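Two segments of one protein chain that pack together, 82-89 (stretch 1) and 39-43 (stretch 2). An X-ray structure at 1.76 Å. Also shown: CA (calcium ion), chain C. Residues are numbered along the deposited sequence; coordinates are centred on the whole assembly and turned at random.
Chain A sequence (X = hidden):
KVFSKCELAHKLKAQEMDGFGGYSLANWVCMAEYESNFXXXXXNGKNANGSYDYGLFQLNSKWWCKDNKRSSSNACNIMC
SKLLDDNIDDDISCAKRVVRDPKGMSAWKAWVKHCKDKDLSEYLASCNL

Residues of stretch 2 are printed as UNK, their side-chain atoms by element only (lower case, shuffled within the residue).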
# COMPACT_ATOMS: atom_id res chain seq x y z
N LYS A 82 8.49 -7.70 8.01
CA LYS A 82 7.96 -8.52 6.92
C LYS A 82 7.30 -7.69 5.81
O LYS A 82 6.90 -8.24 4.78
CB LYS A 82 6.98 -9.54 7.46
CG LYS A 82 7.62 -10.47 8.49
CD LYS A 82 6.59 -11.20 9.33
CE LYS A 82 5.98 -12.36 8.58
NZ LYS A 82 6.91 -13.52 8.51
N LEU A 83 7.19 -6.39 6.03
CA LEU A 83 6.74 -5.46 5.00
C LEU A 83 7.92 -4.77 4.30
O LEU A 83 7.71 -3.80 3.58
CB LEU A 83 5.81 -4.42 5.63
CG LEU A 83 4.66 -5.01 6.46
CD1 LEU A 83 3.91 -3.91 7.20
CD2 LEU A 83 3.72 -5.80 5.56
N LEU A 84 9.14 -5.25 4.52
CA LEU A 84 10.33 -4.70 3.87
C LEU A 84 11.05 -5.70 2.98
O LEU A 84 12.06 -5.34 2.39
CB LEU A 84 11.28 -4.14 4.93
CG LEU A 84 10.78 -2.97 5.78
CD1 LEU A 84 11.82 -2.62 6.84
CD2 LEU A 84 10.46 -1.75 4.93
N ASP A 85 10.55 -6.92 2.87
CA ASP A 85 11.18 -7.94 2.01
C ASP A 85 10.64 -7.83 0.58
O ASP A 85 9.86 -6.92 0.28
CB ASP A 85 11.00 -9.34 2.60
CG ASP A 85 9.57 -9.80 2.58
OD1 ASP A 85 8.69 -8.93 2.70
OD2 ASP A 85 9.31 -11.02 2.46
N ASP A 86 11.07 -8.73 -0.30
CA ASP A 86 10.72 -8.60 -1.72
C ASP A 86 9.29 -9.05 -2.01
O ASP A 86 8.69 -8.54 -2.96
CB ASP A 86 11.68 -9.41 -2.61
CG ASP A 86 13.04 -8.78 -2.74
OD1 ASP A 86 13.31 -7.74 -2.11
OD2 ASP A 86 13.86 -9.32 -3.52
N ASN A 87 8.78 -10.00 -1.23
CA ASN A 87 7.47 -10.58 -1.52
C ASN A 87 6.39 -9.75 -0.84
O ASN A 87 6.52 -9.45 0.33
CB ASN A 87 7.40 -12.02 -1.06
CG ASN A 87 6.19 -12.74 -1.62
OD1 ASN A 87 6.20 -13.20 -2.76
ND2 ASN A 87 5.14 -12.80 -0.84
N ILE A 88 5.33 -9.40 -1.56
CA ILE A 88 4.33 -8.46 -1.04
C ILE A 88 2.97 -9.10 -0.74
O ILE A 88 2.00 -8.39 -0.51
CB ILE A 88 4.14 -7.23 -1.97
CG1 ILE A 88 3.59 -7.62 -3.35
CG2 ILE A 88 5.45 -6.47 -2.11
CD1 ILE A 88 3.02 -6.45 -4.13
N ASP A 89 2.89 -10.42 -0.75
CA ASP A 89 1.64 -11.09 -0.43
C ASP A 89 1.08 -10.69 0.93
O ASP A 89 -0.12 -10.43 1.05
CB ASP A 89 1.78 -12.61 -0.52
CG ASP A 89 1.94 -13.11 -1.95
OD1 ASP A 89 1.81 -12.30 -2.89
OD2 ASP A 89 2.22 -14.32 -2.13
N UNK A 39 8.85 0.93 -4.14
CA UNK A 39 9.98 0.34 -3.43
C UNK A 39 9.50 -0.39 -2.18
O UNK A 39 8.98 0.23 -1.25
c UNK A 39 12.30 0.89 -2.56
c UNK A 39 10.97 1.43 -3.06
o UNK A 39 12.44 -0.29 -2.22
n UNK A 39 13.31 1.75 -2.52
N UNK A 40 9.70 -1.71 -2.15
CA UNK A 40 9.29 -2.53 -1.01
C UNK A 40 10.06 -2.20 0.26
O UNK A 40 9.61 -2.53 1.34
o UNK A 40 10.85 -4.32 -1.55
c UNK A 40 8.61 -4.50 -2.43
c UNK A 40 9.47 -4.04 -1.27
N UNK A 41 11.22 -1.55 0.13
CA UNK A 41 12.00 -1.13 1.30
C UNK A 41 11.74 0.30 1.76
O UNK A 41 12.47 0.82 2.61
c UNK A 41 16.80 -4.92 0.44
n UNK A 41 16.94 -6.20 0.10
c UNK A 41 13.81 -2.73 0.61
c UNK A 41 13.48 -1.31 1.00
c UNK A 41 15.30 -2.97 0.67
n UNK A 41 17.84 -4.24 0.91
n UNK A 41 15.60 -4.35 0.32
N UNK A 42 10.70 0.94 1.22
CA UNK A 42 10.36 2.31 1.61
C UNK A 42 10.09 2.37 3.11
O UNK A 42 9.52 1.45 3.68
c UNK A 42 9.15 2.79 0.83
N UNK A 43 10.56 3.43 3.73
CA UNK A 43 10.44 3.58 5.17
C UNK A 43 10.39 5.06 5.54
O UNK A 43 11.29 5.81 5.17
c UNK A 43 10.65 2.52 9.55
c UNK A 43 11.48 3.45 10.15
c UNK A 43 11.60 2.89 5.89
c UNK A 43 11.57 3.07 7.39
c UNK A 43 12.36 4.19 9.38
c UNK A 43 10.69 2.34 8.17
c UNK A 43 12.40 4.01 8.00
CA CA C . 6.35 -8.66 2.58
O HOH W 1 12.96 -5.72 -0.22
O HOH W 2 7.36 -6.71 1.58
O HOH W 3 6.66 -10.97 2.95

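Position 39 carries four side-chain atoms: two carbons in line, the second bearing one oxygen and one nitrogen. None touches stretch 1. That is a carboxamide one methylene from the backbone, so the residue is asparagine. Its work is local: OD1 of N39 accepts a hydrogen bond from the backbone N of position 41 at 2.9 Å, and the O of N39 accepts one from the backbone N of position 42 at 3.1 Å, closing a type I turn.

Position 40 has three side-chain atoms, a CB branching to one oxygen and one carbon. Its CB lies 3.3 Å from the O of D85, and its terminal carbon sits 3.7 Å from CG2 of I88. This is threonine. T40 is buried and points its CA-to-CB bond toward stretch 1; the CA-to-CB bond of I88 also points toward stretch 2, and the methyl contact is nonpolar. The hydroxyl takes the polar side of the same branch point: OG1 of T40 is 2.9 Å from water 1.

Position 41 shows three carbons, a nitrogen, then a carbon holding two more nitrogens. Its second side-chain carbon passes 3.6 Å from the O of L84. An unbranched chain ending in a guanidinium is arginine. The chain is extended, with chi2 and chi3 both t. NE of R41 donates to water 1 at 3.0 Å. D86 OD1 and R41 NH2 stand 4.5 Å apart, too far for a salt bridge.

Position 42 has a single side-chain carbon, which points away from stretch 1; what the residue offers is backbone, its O lying 3.6 Å from CD2 of L84. It is alanine.

Position 43 has one carbon and then a six-carbon ring without a hydroxyl. Its CB points sideways and stays 4.9 Å from CD2 of L84, its side chain's nearest approach. It is phenylalanine.

The contact has no direct hydrogen bond across it. The turn presents T40 to the loop, and the CA of L84 makes a CA-H...O contact with the O of T40 at 3.4 Å. Water 1 supplies the polar link, accepting from R41 and donating to the O of L84 and to OD1 of D86, each at 2.8 Å. On stretch 1, calcium gathers the O of K82, OD1 of D85 and the O of N87 at 2.3 to 2.4 Å, tying together the loop that T40 meets. The rule to read here is a small branched residue on a turn, packed by its methyl and joined through water by its hydroxyl.

Stretch 2 (39-43) NTRAF
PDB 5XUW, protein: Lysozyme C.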